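Alpha-galactosidase 1 (Saccharomyces cerevisiae, PDB 3LRK) hydrolyses terminal, non-reducing alpha-D-galactose residues from alpha-D-galactosides such as galactose oligosaccharides and galactomannans, working as a secreted, glycosylated homotetramer. Local coordinates at residues A[211-216]-A[336-341]; A[218-223]-A[233-238]. The protein carries 1 engineered substitution. All blocks are in the same frame, centred on the assembly; numbering follows the deposited sequence.

Interaction 1: residues A[211-216]-A[336-341]; sequences TAEFTR and DEYGQG
Segment 211-216 is an irregular loop, with an inverse gamma turn centred on Ala212, that passes a type I beta turn from Asp336 to Gly339, the CA atoms of Arg216 and Tyr338 lying 6.0 Å apart. The polar link is made tip to tip: Thr215 OG1 donates to the syn lone pair of Asp336 OD2 at 2.6 Å. Within its own turn Asp336 OD1 takes Tyr338 N at 2.9 Å, closing an Asx turn, and Gln340 N as well, both from above the carboxylate plane; this double grip fixes the rotation of the group that Thr215 meets. Gln340 slides its CB and CG past Thr215 in the opposite direction. Arg216, extended from CG to NE, crosses the Tyr338 ring obliquely and sets CG 3.5 Å from the ring centroid, almost on the normal, a CH-pi contact; Glu337 CG packs on the opposite face. A water in the ring plane links Tyr338 OH to Glu213 OE1. Arg216 NH2 donates a hydrogen bond to Val327 O of a second subunit. The contact ties a loop of the TIM-barrel domain, between strand 203-205 and helix 239-246, to the hairpin connecting strands 325-331 and 342-349 of the C-terminal beta domain.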
loop_
_atom_site.group_PDB
_atom_site.type_symbol
_atom_site.label_atom_id
_atom_site.label_comp_id
_atom_site.label_asym_id
_atom_site.label_seq_id
_atom_site.Cartn_x
_atom_site.Cartn_y
_atom_site.Cartn_z
ATOM N N THR A 211 -17.947 8.908 -16.175
ATOM C CA THR A 211 -18.213 10.018 -17.072
ATOM C C THR A 211 -18.433 9.458 -18.477
ATOM O O THR A 211 -18.132 8.286 -18.736
ATOM C CB THR A 211 -17.075 11.091 -17.046
ATOM O OG1 THR A 211 -17.494 12.242 -17.791
ATOM C CG2 THR A 211 -15.770 10.548 -17.627
ATOM N N ALA A 212 -18.983 10.284 -19.367
ATOM C CA ALA A 212 -19.270 9.875 -20.739
ATOM C C ALA A 212 -18.003 9.811 -21.612
ATOM O O ALA A 212 -17.897 10.478 -22.653
ATOM C CB ALA A 212 -20.343 10.799 -21.368
ATOM N N GLU A 213 -17.045 9.001 -21.170
ATOM C CA GLU A 213 -15.816 8.747 -21.904
ATOM C C GLU A 213 -15.573 7.250 -21.838
ATOM O O GLU A 213 -15.714 6.649 -20.770
ATOM C CB GLU A 213 -14.626 9.464 -21.252
ATOM C CG GLU A 213 -14.623 10.981 -21.395
ATOM C CD GLU A 213 -14.317 11.448 -22.809
ATOM O OE1 GLU A 213 -13.827 10.643 -23.630
ATOM O OE2 GLU A 213 -14.560 12.640 -23.092
ATOM N N PHE A 214 -15.212 6.643 -22.965
ATOM C CA PHE A 214 -15.087 5.186 -22.991
ATOM C C PHE A 214 -13.752 4.708 -22.415
ATOM O O PHE A 214 -13.710 3.670 -21.762
ATOM C CB PHE A 214 -15.288 4.637 -24.407
ATOM C CG PHE A 214 -15.594 3.165 -24.447
ATOM C CD1 PHE A 214 -16.845 2.689 -24.046
ATOM C CD2 PHE A 214 -14.635 2.248 -24.884
ATOM C CE1 PHE A 214 -17.144 1.327 -24.084
ATOM C CE2 PHE A 214 -14.925 0.882 -24.925
ATOM C CZ PHE A 214 -16.184 0.426 -24.520
ATOM N N THR A 215 -12.678 5.472 -22.641
ATOM C CA THR A 215 -11.327 5.058 -22.238
ATOM C C THR A 215 -10.488 6.152 -21.568
ATOM O O THR A 215 -9.469 5.853 -20.943
ATOM C CB THR A 215 -10.475 4.569 -23.451
ATOM O OG1 THR A 215 -10.049 5.703 -24.210
ATOM C CG2 THR A 215 -11.230 3.591 -24.353
ATOM N N ARG A 216 -10.890 7.410 -21.722
ATOM C CA ARG A 216 -10.017 8.552 -21.389
ATOM C C ARG A 216 -9.474 8.553 -19.942
ATOM O O ARG A 216 -10.248 8.654 -18.987
ATOM C CB ARG A 216 -10.752 9.867 -21.683
ATOM C CG ARG A 216 -9.838 11.092 -21.770
ATOM C CD ARG A 216 -10.631 12.402 -21.752
ATOM N NE ARG A 216 -9.755 13.566 -21.901
ATOM C CZ ARG A 216 -9.025 14.112 -20.925
ATOM N NH1 ARG A 216 -9.048 13.611 -19.691
ATOM N NH2 ARG A 216 -8.262 15.166 -21.185
ATOM N N ASP A 336 -6.504 4.561 -29.305
ATOM C CA ASP A 336 -7.273 5.753 -29.629
ATOM C C ASP A 336 -6.448 7.018 -29.360
ATOM O O ASP A 336 -5.256 6.931 -29.047
ATOM C CB ASP A 336 -8.604 5.756 -28.864
ATOM C CG ASP A 336 -8.424 5.754 -27.342
ATOM O OD1 ASP A 336 -7.336 6.127 -26.830
ATOM O OD2 ASP A 336 -9.402 5.394 -26.658
ATOM N N GLU A 337 -7.089 8.180 -29.489
ATOM C CA GLU A 337 -6.444 9.478 -29.255
ATOM C C GLU A 337 -5.781 9.608 -27.869
ATOM O O GLU A 337 -4.900 10.456 -27.670
ATOM C CB GLU A 337 -7.437 10.622 -29.494
ATOM C CG GLU A 337 -8.712 10.529 -28.650
ATOM C CD GLU A 337 -9.682 11.676 -28.864
ATOM O OE1 GLU A 337 -10.904 11.399 -28.933
ATOM O OE2 GLU A 337 -9.237 12.844 -28.946
ATOM N N TYR A 338 -6.194 8.758 -26.926
ATOM C CA TYR A 338 -5.666 8.800 -25.555
ATOM C C TYR A 338 -4.676 7.681 -25.256
ATOM O O TYR A 338 -4.311 7.459 -24.099
ATOM C CB TYR A 338 -6.816 8.779 -24.538
ATOM C CG TYR A 338 -7.859 9.841 -24.801
ATOM C CD1 TYR A 338 -9.149 9.496 -25.187
ATOM C CD2 TYR A 338 -7.543 11.196 -24.681
ATOM C CE1 TYR A 338 -10.111 10.474 -25.436
ATOM C CE2 TYR A 338 -8.492 12.181 -24.929
ATOM C CZ TYR A 338 -9.767 11.815 -25.308
ATOM O OH TYR A 338 -10.699 12.792 -25.546
ATOM N N GLY A 339 -4.252 6.976 -26.301
ATOM C CA GLY A 339 -3.297 5.882 -26.163
ATOM C C GLY A 339 -3.877 4.598 -25.602
ATOM O O GLY A 339 -3.132 3.687 -25.234
ATOM N N GLN A 340 -5.205 4.510 -25.557
ATOM C CA GLN A 340 -5.875 3.362 -24.947
ATOM C C GLN A 340 -6.327 2.347 -25.984
ATOM O O GLN A 340 -6.814 2.722 -27.047
ATOM C CB GLN A 340 -7.070 3.822 -24.112
ATOM C CG GLN A 340 -6.740 4.962 -23.141
ATOM C CD GLN A 340 -5.713 4.555 -22.105
ATOM O OE1 GLN A 340 -5.980 3.705 -21.264
ATOM N NE2 GLN A 340 -4.527 5.166 -22.162
ATOM N N GLY A 341 -6.171 1.064 -25.666
ATOM C CA GLY A 341 -6.641 0.002 -26.547
ATOM C C GLY A 341 -6.424 -1.374 -25.972
ATOM O O GLY A 341 -5.286 -1.826 -25.806
HETATM O O HOH W 1 -13.533 11.520 -26.183
#

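Interaction 2: residues A[218-223]-A[233-238]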
loop_
_atom_site.group_PDB
_atom_site.type_symbol
_atom_site.label_atom_id
_atom_site.label_comp_id
_atom_site.label_asym_id
_atom_site.label_seq_id
_atom_site.Cartn_x
_atom_site.Cartn_y
_atom_site.Cartn_z
ATOM N N ASP A 218 -8.074 10.336 -16.748
ATOM C CA ASP A 218 -8.365 11.655 -16.219
ATOM C C ASP A 218 -7.592 11.856 -14.922
ATOM O O ASP A 218 -7.560 10.968 -14.069
ATOM C CB ASP A 218 -9.874 11.829 -15.996
ATOM C CG ASP A 218 -10.287 13.294 -15.826
ATOM O OD1 ASP A 218 -9.879 13.924 -14.831
ATOM O OD2 ASP A 218 -11.047 13.814 -16.673
ATOM N N SER A 219 -6.980 13.032 -14.778
ATOM C CA SER A 219 -6.184 13.355 -13.598
ATOM C C SER A 219 -7.045 13.378 -12.320
ATOM O O SER A 219 -6.529 13.216 -11.220
ATOM C CB SER A 219 -5.489 14.706 -13.795
ATOM O OG SER A 219 -6.466 15.712 -14.001
ATOM N N ARG A 220 -8.354 13.575 -12.481
ATOM C CA ARG A 220 -9.298 13.540 -11.354
ATOM C C ARG A 220 -9.664 12.108 -10.932
ATOM O O ARG A 220 -10.331 11.915 -9.913
ATOM C CB ARG A 220 -10.568 14.342 -11.685
ATOM C CG ARG A 220 -10.323 15.845 -11.870
ATOM C CD ARG A 220 -11.489 16.513 -12.595
ATOM N NE ARG A 220 -11.607 16.068 -13.987
ATOM C CZ ARG A 220 -12.490 16.555 -14.856
ATOM N NH1 ARG A 220 -13.340 17.501 -14.478
ATOM N NH2 ARG A 220 -12.529 16.100 -16.106
ATOM N N CYS A 221 -9.225 11.128 -11.722
ATOM C CA CYS A 221 -9.413 9.701 -11.433
ATOM C C CYS A 221 -8.046 8.998 -11.472
ATOM O O CYS A 221 -7.753 8.249 -12.414
ATOM C CB CYS A 221 -10.402 9.085 -12.425
ATOM S SG CYS A 221 -10.811 7.328 -12.187
ATOM N N PRO A 222 -7.192 9.251 -10.451
ATOM C CA PRO A 222 -5.783 8.836 -10.522
ATOM C C PRO A 222 -5.518 7.321 -10.489
ATOM O O PRO A 222 -4.434 6.891 -10.898
ATOM C CB PRO A 222 -5.149 9.541 -9.312
ATOM C CG PRO A 222 -6.254 9.657 -8.332
ATOM C CD PRO A 222 -7.493 9.927 -9.174
ATOM N N CYS A 223 -6.481 6.525 -10.029
ATOM C CA CYS A 223 -6.309 5.069 -9.987
ATOM C C CYS A 223 -6.685 4.458 -11.325
ATOM O O CYS A 223 -7.804 4.654 -11.801
ATOM C CB CYS A 223 -7.153 4.454 -8.872
ATOM S SG CYS A 223 -6.698 4.999 -7.235
ATOM N N ALA A 233 -10.452 7.602 -4.879
ATOM C CA ALA A 233 -11.409 7.168 -5.905
ATOM C C ALA A 233 -11.642 8.221 -6.993
ATOM O O ALA A 233 -11.694 7.900 -8.193
ATOM C CB ALA A 233 -12.729 6.761 -5.267
ATOM N N GLY A 234 -11.767 9.470 -6.557
ATOM C CA GLY A 234 -11.916 10.612 -7.453
ATOM C C GLY A 234 -13.192 10.527 -8.267
ATOM O O GLY A 234 -14.188 9.958 -7.810
ATOM N N PHE A 235 -13.151 11.085 -9.478
ATOM C CA PHE A 235 -14.286 11.053 -10.408
ATOM C C PHE A 235 -13.834 11.354 -11.838
ATOM O O PHE A 235 -12.632 11.462 -12.092
ATOM C CB PHE A 235 -15.484 11.918 -9.938
ATOM C CG PHE A 235 -15.262 13.424 -9.969
ATOM C CD1 PHE A 235 -16.343 14.273 -10.221
ATOM C CD2 PHE A 235 -14.015 13.995 -9.734
ATOM C CE1 PHE A 235 -16.179 15.671 -10.246
ATOM C CE2 PHE A 235 -13.843 15.389 -9.744
ATOM C CZ PHE A 235 -14.927 16.227 -10.008
ATOM N N HIS A 236 -14.797 11.462 -12.762
ATOM C CA HIS A 236 -14.502 11.493 -14.208
ATOM C C HIS A 236 -13.696 10.276 -14.661
ATOM O O HIS A 236 -12.838 10.359 -15.546
ATOM C CB HIS A 236 -13.845 12.821 -14.617
ATOM C CG HIS A 236 -14.750 13.993 -14.434
ATOM N ND1 HIS A 236 -15.579 14.453 -15.434
ATOM C CD2 HIS A 236 -15.003 14.760 -13.349
ATOM C CE1 HIS A 236 -16.282 15.475 -14.982
ATOM N NE2 HIS A 236 -15.956 15.677 -13.716
ATOM N N CYS A 237 -14.007 9.136 -14.050
ATOM C CA CYS A 237 -13.402 7.866 -14.418
ATOM C C CYS A 237 -14.109 7.358 -15.671
ATOM O O CYS A 237 -15.326 7.443 -15.762
ATOM C CB CYS A 237 -13.561 6.855 -13.279
ATOM S SG CYS A 237 -12.792 7.333 -11.711
ATOM N N SER A 238 -13.345 6.855 -16.634
ATOM C CA SER A 238 -13.916 6.343 -17.886
ATOM C C SER A 238 -14.650 5.014 -17.696
ATOM O O SER A 238 -14.468 4.327 -16.693
ATOM C CB SER A 238 -12.836 6.172 -18.951
ATOM O OG SER A 238 -12.013 5.067 -18.640
HETATM O O HOH W 2 -9.104 7.076 -9.021
#
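The guanidinium of Arg220 lies flat on the imidazole of His236, planes 5° apart and centres 3.5 Å from each other. Asp218 holds it in that pose from the edge, side-on: Arg220 NE reaches Asp218 OD1 at 2.9 Å and Arg220 NH2 reaches Asp218 OD2 at 2.8 Å, both through syn lone pairs and close to the guanidinium plane. OD1 also takes Arg220 N on its anti lone pair, making an Asx turn within the type I turn from Asp218 to Cys221, so one carboxylate sets both the backbone and the side chain of Arg220. Arg220 NH1 projects to a salt bridge with Asp379 of a second subunit, and the negative partners probably offset the cost of burying the charge. His236 CD2 in turn sits over the centre of the Phe235 ring, whose CE2 touches Arg220 CD obliquely.

Behind this stack the two limbs of a long loop on the TIM barrel, following strand 203-205, are stapled by the Cys221-Cys237 disulfide, SG to SG 2.0 Å with chi3 101°. Phe235 N donates to Arg220 O at 3.0 Å, and Gly234 CA lies 3.2 Å from that same oxygen, where a side chain would clash. A water accepts from Cys223 N and donates to Ala233 O, while Cys223 is itself disulfide-bonded to Cys230. The Phe235 side chain also packs against Asp209, the catalytic proton donor.

Overall arrangement
Both contacts draw on the same loop between strand 203-205 and helix 239-246, interaction 2 being nested along the chain inside the span closed by interaction 1. They adjoin: Thr211 N probably donates to Cys237 O, and Ser238, the N-cap of helix 239-246, packs against 213-216. Interaction 1 is a surface contact between domains, resting on one hydroxyl-carboxylate bond, a CH-pi contact and a bridging water. Interaction 2 is partly buried within the barrel domain, where a disulfide and a stacked, salt-bridged arginine brace the loop beside the active site. Each sends an arginine to a second subunit, so both also contribute to the tetramer.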